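Local atomic coordinates of phosphodiesterase (PDB entry 7CJ3), a protein that belongs to the bacteriorhodopsin-like family of membrane proteins and holds retinal inside a bundle of transmembrane helices. Residues G37-F42 with N113-V118; I104-M109 with L128-E133; D119-N124 with L242-Y247; A148-R153 with P214-R219. All blocks are in the same frame, centred on the assembly; numbering follows the deposited sequence.

Interaction 1 (G37-F42 with N113-V118); sequences GSLIFF and NLYFLV
Leu39, in the last turn of helix 17-41, and Tyr115, in the extended chain that follows helix 86-111, bring their CA atoms to 4.8 Å, and Tyr115 N donates an almost straight hydrogen bond (174°) of 2.9 Å to Leu39 O. The same oxygen also takes a CA-H contact from Leu114 CA at 3.6 Å, and two successive residues thus converge on one carbonyl. Leu114 CD2 reaches back to the helix, touching Leu39 CB and, at 3.8 Å, Ile40 CG1. Residues 113-116 lead into, and 117-118 form the first strand of, the antiparallel hairpin 117-118/125-126, comparable to the one that joins the second and third helices of bacteriorhodopsin; the first helix of the chain packs against its root. Tyr115 CG is anti to the backbone N (chi1 178°), which sets CG beside the carbonyl carbon. Leu39 CD2 lies at the edge of this ring, near its plane, and 3.9 Å from Tyr115 CB, the two side chains crossing at about a right angle. Phe42 CB lies 4.2 Å from Tyr115 CB, and Phe42 O stands 3.5 Å from Tyr115 CD1. A bound OLC touches the tyrosine, while Leu39 and Leu114 also rest on Met129 of helix 128-149.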
loop_
_atom_site.group_PDB
_atom_site.type_symbol
_atom_site.label_atom_id
_atom_site.label_comp_id
_atom_site.label_asym_id
_atom_site.label_seq_id
_atom_site.Cartn_x
_atom_site.Cartn_y
_atom_site.Cartn_z
ATOM N N GLY B 37 15.711 20.686 -2.277
ATOM C CA GLY B 37 16.506 21.814 -1.767
ATOM C C GLY B 37 15.809 23.135 -2.034
ATOM O O GLY B 37 15.395 23.845 -1.058
ATOM N N SER B 38 15.637 23.450 -3.317
ATOM C CA SER B 38 15.218 24.807 -3.742
ATOM C C SER B 38 13.792 25.064 -3.273
ATOM O O SER B 38 13.526 26.199 -2.839
ATOM C CB SER B 38 15.398 24.966 -5.204
ATOM O OG SER B 38 15.865 23.733 -5.745
ATOM N N LEU B 39 12.941 24.028 -3.284
ATOM C CA LEU B 39 11.523 24.095 -2.797
ATOM C C LEU B 39 11.476 24.436 -1.296
ATOM O O LEU B 39 10.566 25.184 -0.871
ATOM C CB LEU B 39 10.821 22.773 -3.118
ATOM C CG LEU B 39 10.445 22.585 -4.589
ATOM C CD1 LEU B 39 9.630 21.315 -4.775
ATOM C CD2 LEU B 39 9.677 23.788 -5.121
ATOM N N ILE B 40 12.456 23.969 -0.509
ATOM C CA ILE B 40 12.563 24.325 0.939
ATOM C C ILE B 40 12.977 25.797 1.078
ATOM O O ILE B 40 12.314 26.537 1.873
ATOM C CB ILE B 40 13.527 23.372 1.673
ATOM C CG1 ILE B 40 12.849 22.004 1.864
ATOM C CG2 ILE B 40 13.959 23.951 3.031
ATOM C CD1 ILE B 40 13.760 20.904 2.327
ATOM N N PHE B 41 14.036 26.184 0.358
ATOM C CA PHE B 41 14.698 27.509 0.475
ATOM C C PHE B 41 13.699 28.599 0.072
ATOM O O PHE B 41 13.618 29.621 0.787
ATOM C CB PHE B 41 16.007 27.528 -0.327
ATOM C CG PHE B 41 17.018 26.458 0.062
ATOM C CD1 PHE B 41 18.023 26.035 -0.796
ATOM C CD2 PHE B 41 16.957 25.870 1.325
ATOM C CE1 PHE B 41 18.925 25.051 -0.403
ATOM C CE2 PHE B 41 17.852 24.892 1.708
ATOM C CZ PHE B 41 18.833 24.476 0.846
ATOM N N PHE B 42 12.884 28.364 -0.970
ATOM C CA PHE B 42 11.939 29.382 -1.515
ATOM C C PHE B 42 10.525 29.240 -0.929
ATOM O O PHE B 42 9.661 29.992 -1.322
ATOM C CB PHE B 42 11.951 29.342 -3.041
ATOM C CG PHE B 42 13.227 29.836 -3.676
ATOM C CD1 PHE B 42 13.617 31.163 -3.536
ATOM C CD2 PHE B 42 14.007 28.998 -4.464
ATOM C CE1 PHE B 42 14.781 31.630 -4.133
ATOM C CE2 PHE B 42 15.157 29.467 -5.081
ATOM C CZ PHE B 42 15.547 30.780 -4.907
ATOM N N ASN B 113 7.417 22.467 4.578
ATOM C CA ASN B 113 6.958 23.704 3.887
ATOM C C ASN B 113 7.709 23.787 2.553
ATOM O O ASN B 113 8.944 24.064 2.575
ATOM C CB ASN B 113 7.187 24.954 4.736
ATOM C CG ASN B 113 6.505 24.860 6.076
ATOM O OD1 ASN B 113 5.293 24.929 6.172
ATOM N ND2 ASN B 113 7.271 24.651 7.127
ATOM N N LEU B 114 6.990 23.511 1.456
ATOM C CA LEU B 114 7.541 23.503 0.081
ATOM C C LEU B 114 6.870 24.615 -0.731
ATOM O O LEU B 114 5.650 24.769 -0.666
ATOM C CB LEU B 114 7.347 22.126 -0.554
ATOM C CG LEU B 114 8.025 20.959 0.160
ATOM C CD1 LEU B 114 7.658 19.642 -0.518
ATOM C CD2 LEU B 114 9.536 21.124 0.179
ATOM N N TYR B 115 7.692 25.380 -1.446
ATOM C CA TYR B 115 7.290 26.394 -2.447
ATOM C C TYR B 115 6.350 25.726 -3.445
ATOM O O TYR B 115 6.614 24.569 -3.882
ATOM C CB TYR B 115 8.513 26.957 -3.173
ATOM C CG TYR B 115 8.173 27.956 -4.241
ATOM C CD1 TYR B 115 7.454 29.099 -3.937
ATOM C CD2 TYR B 115 8.546 27.739 -5.549
ATOM C CE1 TYR B 115 7.138 30.027 -4.910
ATOM C CE2 TYR B 115 8.246 28.654 -6.545
ATOM C CZ TYR B 115 7.553 29.806 -6.219
ATOM O OH TYR B 115 7.273 30.712 -7.200
ATOM N N PHE B 116 5.277 26.450 -3.778
ATOM C CA PHE B 116 4.155 26.004 -4.647
ATOM C C PHE B 116 3.605 27.216 -5.405
ATOM O O PHE B 116 3.795 28.367 -4.965
ATOM C CB PHE B 116 3.087 25.300 -3.802
ATOM C CG PHE B 116 2.360 26.188 -2.830
ATOM C CD1 PHE B 116 2.831 26.361 -1.549
ATOM C CD2 PHE B 116 1.192 26.847 -3.197
ATOM C CE1 PHE B 116 2.129 27.137 -0.629
ATOM C CE2 PHE B 116 0.505 27.646 -2.295
ATOM C CZ PHE B 116 0.975 27.788 -1.008
ATOM N N LEU B 117 2.953 26.948 -6.533
ATOM C CA LEU B 117 2.310 27.985 -7.376
ATOM C C LEU B 117 0.838 28.032 -6.995
ATOM O O LEU B 117 0.362 27.056 -6.404
ATOM C CB LEU B 117 2.530 27.644 -8.856
ATOM C CG LEU B 117 3.888 28.055 -9.448
ATOM C CD1 LEU B 117 5.005 28.019 -8.427
ATOM C CD2 LEU B 117 4.263 27.177 -10.632
ATOM N N VAL B 118 0.177 29.155 -7.273
ATOM C CA VAL B 118 -1.305 29.300 -7.186
ATOM C C VAL B 118 -1.825 29.370 -8.627
ATOM O O VAL B 118 -1.270 30.192 -9.412
ATOM C CB VAL B 118 -1.668 30.529 -6.334
ATOM C CG1 VAL B 118 -3.151 30.706 -6.185
ATOM C CG2 VAL B 118 -1.019 30.442 -4.968
#

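Interaction 2 (I104-M109 with L128-E133); sequences ISYLSM and LMRYAE
Tyr106 OH and Arg130 NH1 are joined by a water that lies in the plane of the tyrosine ring, at its edge; it donates to Tyr106 OH at 2.8 Å and accepts from Arg130 NH1 at 2.6 Å. The hydroxyl is also hydrogen-bonded to Asp261, and Arg130 NH1 forms a salt bridge with Glu254. Arg130 CD comes within 3.6 Å of Tyr106 OH, ring and guanidinium being turned 61° apart. Glu133 CG, anti to the backbone N (chi1 179°), lies 3.7 Å from Ser105 OG, a hydroxyl bonded to Val101 O; the chain then bends at chi2 and brings Glu133 OE1 to 3.4 Å from Tyr106 CE2. Toward the hairpin end the contact turns apolar. Met109 and Met129 slide past each other in opposite directions, CG to CG at 4.0 Å, and Met129 bends to set its CE against Ser108 CB. The two helix segments run antiparallel (177°) with axes 9.7 Å apart. Glu133 OE2 makes a weak hydrogen bond to Lys265, and Tyr131 lines the retinal pocket. The buried polar cluster around the water, between antiparallel helices 86-111 and 128-149, is consistent with a bacteriorhodopsin-like bundle.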
loop_
_atom_site.group_PDB
_atom_site.type_symbol
_atom_site.label_atom_id
_atom_site.label_comp_id
_atom_site.label_asym_id
_atom_site.label_seq_id
_atom_site.Cartn_x
_atom_site.Cartn_y
_atom_site.Cartn_z
ATOM N N ILE B 104 9.582 9.320 -0.907
ATOM C CA ILE B 104 10.174 10.514 -0.234
ATOM C C ILE B 104 9.521 11.802 -0.748
ATOM O O ILE B 104 9.450 12.750 0.071
ATOM C CB ILE B 104 11.704 10.581 -0.329
ATOM C CG1 ILE B 104 12.192 10.614 -1.783
ATOM C CG2 ILE B 104 12.319 9.441 0.459
ATOM C CD1 ILE B 104 13.721 10.594 -1.957
ATOM N N SER B 105 9.071 11.863 -2.015
ATOM C CA SER B 105 8.411 13.097 -2.518
ATOM C C SER B 105 7.139 13.280 -1.692
ATOM O O SER B 105 6.869 14.403 -1.212
ATOM C CB SER B 105 8.151 13.111 -4.000
ATOM O OG SER B 105 9.005 12.196 -4.672
ATOM N N TYR B 106 6.403 12.199 -1.469
ATOM C CA TYR B 106 5.110 12.292 -0.746
ATOM C C TYR B 106 5.377 12.584 0.737
ATOM O O TYR B 106 4.629 13.414 1.280
ATOM C CB TYR B 106 4.259 11.060 -1.058
ATOM C CG TYR B 106 3.474 11.188 -2.341
ATOM C CD1 TYR B 106 2.379 12.037 -2.424
ATOM C CD2 TYR B 106 3.806 10.449 -3.468
ATOM C CE1 TYR B 106 1.636 12.147 -3.593
ATOM C CE2 TYR B 106 3.072 10.553 -4.648
ATOM C CZ TYR B 106 1.973 11.404 -4.719
ATOM O OH TYR B 106 1.260 11.521 -5.890
ATOM N N LEU B 107 6.419 11.989 1.346
ATOM C CA LEU B 107 6.819 12.270 2.758
ATOM C C LEU B 107 7.058 13.773 2.912
ATOM O O LEU B 107 6.563 14.344 3.893
ATOM C CB LEU B 107 8.084 11.484 3.136
ATOM C CG LEU B 107 8.639 11.749 4.542
ATOM C CD1 LEU B 107 7.599 11.552 5.622
ATOM C CD2 LEU B 107 9.796 10.830 4.873
ATOM N N SER B 108 7.785 14.355 1.955
ATOM C CA SER B 108 8.152 15.794 1.853
ATOM C C SER B 108 6.903 16.683 1.879
ATOM O O SER B 108 6.818 17.612 2.713
ATOM C CB SER B 108 8.975 15.986 0.597
ATOM O OG SER B 108 10.219 15.324 0.715
ATOM N N MET B 109 5.944 16.371 1.009
ATOM C CA MET B 109 4.664 17.101 0.849
ATOM C C MET B 109 3.857 17.115 2.154
ATOM O O MET B 109 3.296 18.192 2.494
ATOM C CB MET B 109 3.876 16.500 -0.315
ATOM C CG MET B 109 4.523 16.893 -1.679
ATOM S SD MET B 109 3.734 16.218 -3.126
ATOM C CE MET B 109 2.075 16.837 -2.965
ATOM N N LEU B 128 4.823 21.576 -7.066
ATOM C CA LEU B 128 5.985 21.413 -7.979
ATOM C C LEU B 128 6.743 20.119 -7.639
ATOM O O LEU B 128 7.416 19.527 -8.526
ATOM C CB LEU B 128 6.853 22.657 -7.805
ATOM C CG LEU B 128 6.238 23.941 -8.382
ATOM C CD1 LEU B 128 6.902 25.194 -7.804
ATOM C CD2 LEU B 128 6.328 23.931 -9.906
ATOM N N MET B 129 6.607 19.657 -6.399
ATOM C CA MET B 129 7.233 18.391 -5.922
ATOM C C MET B 129 6.572 17.184 -6.609
ATOM O O MET B 129 7.313 16.322 -7.106
ATOM C CB MET B 129 7.152 18.264 -4.397
ATOM C CG MET B 129 7.866 17.041 -3.851
ATOM S SD MET B 129 9.659 17.046 -4.053
ATOM C CE MET B 129 10.057 17.949 -2.556
ATOM N N ARG B 130 5.242 17.145 -6.696
ATOM C CA ARG B 130 4.544 16.074 -7.459
ATOM C C ARG B 130 5.026 16.116 -8.915
ATOM O O ARG B 130 5.479 15.055 -9.403
ATOM C CB ARG B 130 3.027 16.145 -7.356
ATOM C CG ARG B 130 2.340 14.916 -7.946
ATOM C CD ARG B 130 0.890 14.764 -7.485
ATOM N NE ARG B 130 0.156 16.017 -7.604
ATOM C CZ ARG B 130 -0.850 16.397 -6.813
ATOM N NH1 ARG B 130 -1.316 15.599 -5.853
ATOM N NH2 ARG B 130 -1.417 17.572 -7.004
ATOM N N TYR B 131 4.998 17.287 -9.557
ATOM C CA TYR B 131 5.490 17.452 -10.951
ATOM C C TYR B 131 6.960 16.992 -11.040
ATOM O O TYR B 131 7.275 16.215 -11.969
ATOM C CB TYR B 131 5.257 18.886 -11.444
ATOM C CG TYR B 131 3.859 19.163 -11.940
ATOM C CD1 TYR B 131 3.412 18.660 -13.172
ATOM C CD2 TYR B 131 2.980 19.953 -11.212
ATOM C CE1 TYR B 131 2.133 18.911 -13.645
ATOM C CE2 TYR B 131 1.699 20.228 -11.676
ATOM C CZ TYR B 131 1.271 19.706 -12.894
ATOM O OH TYR B 131 0.006 19.986 -13.352
ATOM N N ALA B 132 7.813 17.371 -10.084
ATOM C CA ALA B 132 9.229 16.933 -10.024
ATOM C C ALA B 132 9.349 15.414 -9.972
ATOM O O ALA B 132 10.095 14.846 -10.758
ATOM C CB ALA B 132 9.913 17.558 -8.833
ATOM N N GLU B 133 8.667 14.774 -9.031
ATOM C CA GLU B 133 8.543 13.292 -8.960
ATOM C C GLU B 133 8.164 12.692 -10.334
ATOM O O GLU B 133 8.852 11.760 -10.820
ATOM C CB GLU B 133 7.457 12.954 -7.940
ATOM C CG GLU B 133 7.226 11.464 -7.810
ATOM C CD GLU B 133 5.769 11.034 -7.732
ATOM O OE1 GLU B 133 4.950 11.796 -7.173
ATOM O OE2 GLU B 133 5.465 9.931 -8.240
HETATM O O HOH W 1 -1.122 13.018 -5.786
#

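Interaction 3 (D119-N124 with L242-Y247); sequences DSTQGN and LRRQGY
The side-chain amide of Gln122 points edge-on at Arg244 O, which lies in the amide plane, whereas the NE2 donor stands well above the plane of the accepting carbonyl, 68° out of it. This hydrogen bond, Gln122 NE2 to Arg244 O, measures 2.6 Å and is nearly straight. The second flat pair, the Asn124 amide and the Arg243 guanidinium, is turned almost perpendicular, 83° apart, and meets only loosely, Asn124 ND2 lying 4.1 Å from Arg243 CD. The third flat group, the Asp119 carboxylate, organises the loop itself: Gln122 N and Asn124 N reach its OD1 from opposite faces of its plane, at 3.2 Å from Gln122 N and 2.7 Å from Asn124 N. The first of these is an Asx motif.

Gln122 is bent at chi2 (85°), which turns CD aside from the line of the chain. Its OE1 accepts from Thr121 OG1 at 2.7 Å; this bond, with the one from NE2, is consistent with an amide oriented with NE2 on Arg244 O. Thr121 OG1 in turn touches Arg244 CG at 3.6 Å. The acceptor Arg244 O belongs to the end of helix 235-245, where Gly246, with positive phi, completes a Schellman motif. The arginine tips lead away: Arg243 to salt bridges with Glu254 and Glu240, Arg244 to Ser173 and Gly170 O.

The loop between strands 117-118 and 125-126 therefore meets the helix end chiefly through one amide and a backbone carbonyl, and the nearby opposite charges of Asp119 and the two arginines, whose charged atoms do not touch, may add a modest long-range attraction.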
loop_
_atom_site.group_PDB
_atom_site.type_symbol
_atom_site.label_atom_id
_atom_site.label_comp_id
_atom_site.label_asym_id
_atom_site.label_seq_id
_atom_site.Cartn_x
_atom_site.Cartn_y
_atom_site.Cartn_z
ATOM N N ASP B 119 -2.778 28.488 -8.980
ATOM C CA ASP B 119 -3.300 28.307 -10.373
ATOM C C ASP B 119 -4.275 29.462 -10.694
ATOM O O ASP B 119 -4.858 30.056 -9.720
ATOM C CB ASP B 119 -3.808 26.878 -10.623
ATOM C CG ASP B 119 -5.102 26.414 -9.930
ATOM O OD1 ASP B 119 -5.805 27.238 -9.290
ATOM O OD2 ASP B 119 -5.410 25.199 -10.062
ATOM N N SER B 120 -4.364 29.812 -11.993
ATOM C CA SER B 120 -5.173 30.921 -12.570
ATOM C C SER B 120 -6.665 30.613 -12.426
ATOM O O SER B 120 -7.446 31.561 -12.195
ATOM C CB SER B 120 -4.857 31.152 -14.034
ATOM O OG SER B 120 -3.465 31.036 -14.312
ATOM N N THR B 121 -7.056 29.345 -12.583
ATOM C CA THR B 121 -8.473 28.926 -12.683
ATOM C C THR B 121 -9.163 29.037 -11.321
ATOM O O THR B 121 -10.290 29.507 -11.297
ATOM C CB THR B 121 -8.584 27.554 -13.352
ATOM O OG1 THR B 121 -7.756 26.607 -12.677
ATOM C CG2 THR B 121 -8.183 27.630 -14.809
ATOM N N GLN B 122 -8.534 28.629 -10.227
ATOM C CA GLN B 122 -9.205 28.565 -8.885
ATOM C C GLN B 122 -8.345 29.207 -7.791
ATOM O O GLN B 122 -8.870 29.428 -6.708
ATOM C CB GLN B 122 -9.504 27.113 -8.493
ATOM C CG GLN B 122 -10.690 26.510 -9.228
ATOM C CD GLN B 122 -10.353 25.921 -10.566
ATOM O OE1 GLN B 122 -9.252 25.417 -10.802
ATOM N NE2 GLN B 122 -11.340 25.944 -11.449
ATOM N N GLY B 123 -7.072 29.501 -8.058
ATOM C CA GLY B 123 -6.127 29.902 -7.008
ATOM C C GLY B 123 -5.817 28.741 -6.070
ATOM O O GLY B 123 -5.498 28.993 -4.887
ATOM N N ASN B 124 -5.914 27.512 -6.590
ATOM C CA ASN B 124 -5.560 26.241 -5.911
ATOM C C ASN B 124 -4.053 26.092 -5.987
ATOM O O ASN B 124 -3.419 26.647 -6.875
ATOM C CB ASN B 124 -6.253 25.024 -6.548
ATOM C CG ASN B 124 -7.675 24.801 -6.061
ATOM O OD1 ASN B 124 -8.100 25.399 -5.083
ATOM N ND2 ASN B 124 -8.419 23.945 -6.730
ATOM N N LEU B 242 -11.237 18.041 -14.801
ATOM C CA LEU B 242 -12.458 18.113 -13.954
ATOM C C LEU B 242 -12.297 19.142 -12.833
ATOM O O LEU B 242 -13.318 19.743 -12.442
ATOM C CB LEU B 242 -12.721 16.734 -13.355
ATOM C CG LEU B 242 -13.313 15.714 -14.328
ATOM C CD1 LEU B 242 -13.286 14.306 -13.747
ATOM C CD2 LEU B 242 -14.731 16.106 -14.698
ATOM N N ARG B 243 -11.085 19.305 -12.286
ATOM C CA ARG B 243 -10.862 20.239 -11.159
ATOM C C ARG B 243 -10.766 21.674 -11.702
ATOM O O ARG B 243 -11.422 22.584 -11.129
ATOM C CB ARG B 243 -9.632 19.819 -10.365
ATOM C CG ARG B 243 -9.441 20.658 -9.109
ATOM C CD ARG B 243 -8.343 20.132 -8.217
ATOM N NE ARG B 243 -7.092 19.823 -8.896
ATOM C CZ ARG B 243 -6.155 18.986 -8.451
ATOM N NH1 ARG B 243 -6.298 18.337 -7.310
ATOM N NH2 ARG B 243 -5.074 18.789 -9.188
ATOM N N ARG B 244 -10.010 21.876 -12.780
ATOM C CA ARG B 244 -9.814 23.215 -13.387
ATOM C C ARG B 244 -11.157 23.826 -13.817
ATOM O O ARG B 244 -11.229 25.080 -13.893
ATOM C CB ARG B 244 -8.865 23.126 -14.585
ATOM C CG ARG B 244 -7.408 23.358 -14.219
ATOM C CD ARG B 244 -6.449 23.382 -15.380
ATOM N NE ARG B 244 -5.254 22.617 -15.140
ATOM C CZ ARG B 244 -4.097 22.749 -15.803
ATOM N NH1 ARG B 244 -3.961 23.636 -16.778
ATOM N NH2 ARG B 244 -3.058 21.998 -15.467
ATOM N N GLN B 245 -12.153 22.989 -14.134
ATOM C CA GLN B 245 -13.476 23.414 -14.689
ATOM C C GLN B 245 -14.471 23.670 -13.548
ATOM O O GLN B 245 -15.446 24.363 -13.778
ATOM C CB GLN B 245 -14.017 22.348 -15.641
ATOM C CG GLN B 245 -13.119 22.053 -16.836
ATOM C CD GLN B 245 -13.079 23.167 -17.851
ATOM O OE1 GLN B 245 -12.139 23.304 -18.628
ATOM N NE2 GLN B 245 -14.121 23.987 -17.873
ATOM N N GLY B 246 -14.227 23.123 -12.360
ATOM C CA GLY B 246 -15.023 23.405 -11.157
ATOM C C GLY B 246 -15.970 22.283 -10.801
ATOM O O GLY B 246 -16.818 22.527 -9.944
ATOM N N TYR B 247 -15.777 21.089 -11.373
ATOM C CA TYR B 247 -16.690 19.916 -11.263
ATOM C C TYR B 247 -16.355 19.027 -10.053
ATOM O O TYR B 247 -17.268 18.343 -9.586
ATOM C CB TYR B 247 -16.659 19.112 -12.562
ATOM C CG TYR B 247 -17.167 19.865 -13.768
ATOM C CD1 TYR B 247 -18.278 20.697 -13.690
ATOM C CD2 TYR B 247 -16.569 19.693 -15.010
ATOM C CE1 TYR B 247 -18.756 21.369 -14.804
ATOM C CE2 TYR B 247 -17.056 20.339 -16.144
ATOM C CZ TYR B 247 -18.142 21.192 -16.034
ATOM O OH TYR B 247 -18.609 21.862 -17.127
#

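Interaction 4 (A148-R153 with P214-R219); sequences ASRADR and PPPLPR
Arg150 meets Pro214, Pro215 and Pro216; its CB points toward segment 214-219. From CB the chain goes to CG, which lies 4.1 Å from Pro215 CA and about as far from Pro214 O. A bend at chi2 (-78°) then places CD, which grazes Pro216 CD. NE makes the polar contact: it gives a weak hydrogen bond to Pro214 O at 3.3 Å, with an N-H...O angle of 127°, and lies 3.4 Å from Pro216 CD. CZ is next to the same carbonyl, and Arg150 NH2 passes 3.6 Å from Pro214 O. Arg150 and Pro216 thus reach toward each other tip to tip, while Pro215 CA sits at the edge of the guanidinium, near its plane.

Alongside, the Ala148 carbonyl meets two proline rings, its O lying 3.6 Å from Pro215 CB and 3.2 Å from Pro216 CD. The methyl of Ala148, its CB, packs on Leu217 CD1 at 4.0 Å. Proline has no N-H to offer, and the meeting of these rings with the Ala148 carbonyl is mainly one of carbon against oxygen.

Arg150, with positive phi and two bonds back into the last turn, forms the Schellman motif that closes helix 128-149, and the chain turns off there toward helix 153-173. Across the contact, residues 214-218 finish the loop after helix 178-207, and Pro218 stands at the N-cap position of helix 219-233. Leu217 reaches Met272 and Cys275 of helix 250-277 and Leu222 and Leu225 of helix 219-233, whereas Ser149 rests on Met202 and Ala206 of helix 178-207.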
loop_
_atom_site.group_PDB
_atom_site.type_symbol
_atom_site.label_atom_id
_atom_site.label_comp_id
_atom_site.label_asym_id
_atom_site.label_seq_id
_atom_site.Cartn_x
_atom_site.Cartn_y
_atom_site.Cartn_z
ATOM N N ALA B 148 11.518 -4.217 -21.211
ATOM C CA ALA B 148 10.487 -5.287 -21.198
ATOM C C ALA B 148 10.161 -5.734 -22.629
ATOM O O ALA B 148 9.899 -6.938 -22.815
ATOM C CB ALA B 148 9.241 -4.815 -20.493
ATOM N N SER B 149 10.197 -4.808 -23.595
ATOM C CA SER B 149 9.723 -5.021 -24.980
ATOM C C SER B 149 10.876 -5.034 -26.008
ATOM O O SER B 149 10.572 -5.111 -27.218
ATOM C CB SER B 149 8.667 -3.970 -25.309
ATOM O OG SER B 149 9.195 -2.638 -25.335
ATOM N N ARG B 150 12.140 -4.953 -25.563
ATOM C CA ARG B 150 13.351 -4.918 -26.431
ATOM C C ARG B 150 13.118 -3.965 -27.602
ATOM O O ARG B 150 13.328 -4.370 -28.750
ATOM C CB ARG B 150 13.679 -6.331 -26.941
ATOM C CG ARG B 150 13.744 -7.400 -25.858
ATOM C CD ARG B 150 15.005 -7.434 -25.029
ATOM N NE ARG B 150 14.997 -8.674 -24.294
ATOM C CZ ARG B 150 16.026 -9.186 -23.630
ATOM N NH1 ARG B 150 17.165 -8.521 -23.560
ATOM N NH2 ARG B 150 15.916 -10.332 -22.978
ATOM N N ALA B 151 12.677 -2.736 -27.336
ATOM C CA ALA B 151 12.324 -1.721 -28.359
ATOM C C ALA B 151 13.586 -1.022 -28.855
ATOM O O ALA B 151 14.635 -1.142 -28.170
ATOM C CB ALA B 151 11.381 -0.711 -27.772
ATOM N N ASP B 152 13.474 -0.301 -29.979
ATOM C CA ASP B 152 14.564 0.565 -30.507
ATOM C C ASP B 152 14.773 1.705 -29.496
ATOM O O ASP B 152 13.772 2.300 -29.037
ATOM C CB ASP B 152 14.304 0.993 -31.961
ATOM C CG ASP B 152 14.992 0.125 -33.023
ATOM O OD1 ASP B 152 15.264 -1.078 -32.746
ATOM O OD2 ASP B 152 15.267 0.648 -34.135
ATOM N N ARG B 153 16.034 1.971 -29.149
ATOM C CA ARG B 153 16.449 2.929 -28.082
ATOM C C ARG B 153 15.977 4.354 -28.438
ATOM O O ARG B 153 15.582 5.095 -27.507
ATOM C CB ARG B 153 17.959 2.813 -27.834
ATOM C CG ARG B 153 18.394 1.546 -27.097
ATOM C CD ARG B 153 18.184 0.183 -27.759
ATOM N NE ARG B 153 18.852 0.034 -29.055
ATOM C CZ ARG B 153 18.880 -1.076 -29.786
ATOM N NH1 ARG B 153 18.297 -2.182 -29.351
ATOM N NH2 ARG B 153 19.509 -1.088 -30.951
ATOM N N PRO B 214 13.906 -12.353 -28.229
ATOM C CA PRO B 214 12.751 -12.702 -27.405
ATOM C C PRO B 214 12.608 -11.752 -26.219
ATOM O O PRO B 214 13.601 -11.423 -25.575
ATOM C CB PRO B 214 13.024 -14.142 -26.925
ATOM C CG PRO B 214 14.047 -14.683 -27.904
ATOM C CD PRO B 214 14.855 -13.476 -28.334
ATOM N N PRO B 215 11.376 -11.288 -25.891
ATOM C CA PRO B 215 11.178 -10.399 -24.745
ATOM C C PRO B 215 11.394 -11.146 -23.431
ATOM O O PRO B 215 11.177 -12.356 -23.368
ATOM C CB PRO B 215 9.733 -9.913 -24.920
ATOM C CG PRO B 215 9.041 -11.040 -25.676
ATOM C CD PRO B 215 10.112 -11.629 -26.571
ATOM N N PRO B 216 11.847 -10.468 -22.347
ATOM C CA PRO B 216 12.049 -11.127 -21.054
ATOM C C PRO B 216 10.750 -11.497 -20.325
ATOM O O PRO B 216 10.832 -12.183 -19.321
ATOM C CB PRO B 216 12.835 -10.096 -20.229
ATOM C CG PRO B 216 12.529 -8.746 -20.871
ATOM C CD PRO B 216 12.232 -9.045 -22.321
ATOM N N LEU B 217 9.599 -11.021 -20.822
ATOM C CA LEU B 217 8.246 -11.328 -20.277
ATOM C C LEU B 217 7.444 -12.084 -21.332
ATOM O O LEU B 217 7.611 -11.855 -22.533
ATOM C CB LEU B 217 7.539 -10.026 -19.865
ATOM C CG LEU B 217 8.331 -9.079 -18.966
ATOM C CD1 LEU B 217 7.514 -7.838 -18.608
ATOM C CD2 LEU B 217 8.750 -9.795 -17.701
ATOM N N PRO B 218 6.531 -12.987 -20.905
ATOM C CA PRO B 218 5.624 -13.652 -21.833
ATOM C C PRO B 218 4.624 -12.663 -22.463
ATOM O O PRO B 218 4.410 -11.549 -21.949
ATOM C CB PRO B 218 4.911 -14.707 -20.967
ATOM C CG PRO B 218 4.983 -14.157 -19.565
ATOM C CD PRO B 218 6.280 -13.378 -19.509
ATOM N N ARG B 219 4.030 -13.120 -23.569
ATOM C CA ARG B 219 3.073 -12.397 -24.433
ATOM C C ARG B 219 1.965 -11.788 -23.564
ATOM O O ARG B 219 1.687 -10.591 -23.716
ATOM C CB ARG B 219 2.538 -13.385 -25.478
ATOM C CG ARG B 219 2.088 -12.728 -26.773
ATOM C CD ARG B 219 1.428 -13.651 -27.761
ATOM N NE ARG B 219 0.745 -12.826 -28.754
ATOM C CZ ARG B 219 -0.505 -12.386 -28.655
ATOM N NH1 ARG B 219 -1.259 -12.700 -27.609
ATOM N NH2 ARG B 219 -0.991 -11.634 -29.621
#

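Overall arrangement
Interactions 1, 2 and 3 lie toward one end of the helical bundle and interaction 4 toward the other, its centre about 40 Å from that of interaction 1 and 41 Å from that of interaction 3. Interactions 1 and 2, centres 11 Å apart, touch through Leu117 and Tyr115 on Leu128, and their segments alternate along the chain. Val118 of interaction 1 leads directly into interaction 3, whose loop ends shortly before helix 128-149. That helix carries interaction 2 near its start and interaction 4 at its finish, about 31 Å between centres. One chain region, 113-133, thus ties the first helix, helix 86-111 and helix 235-245 together at one end of the retinal-binding bundle.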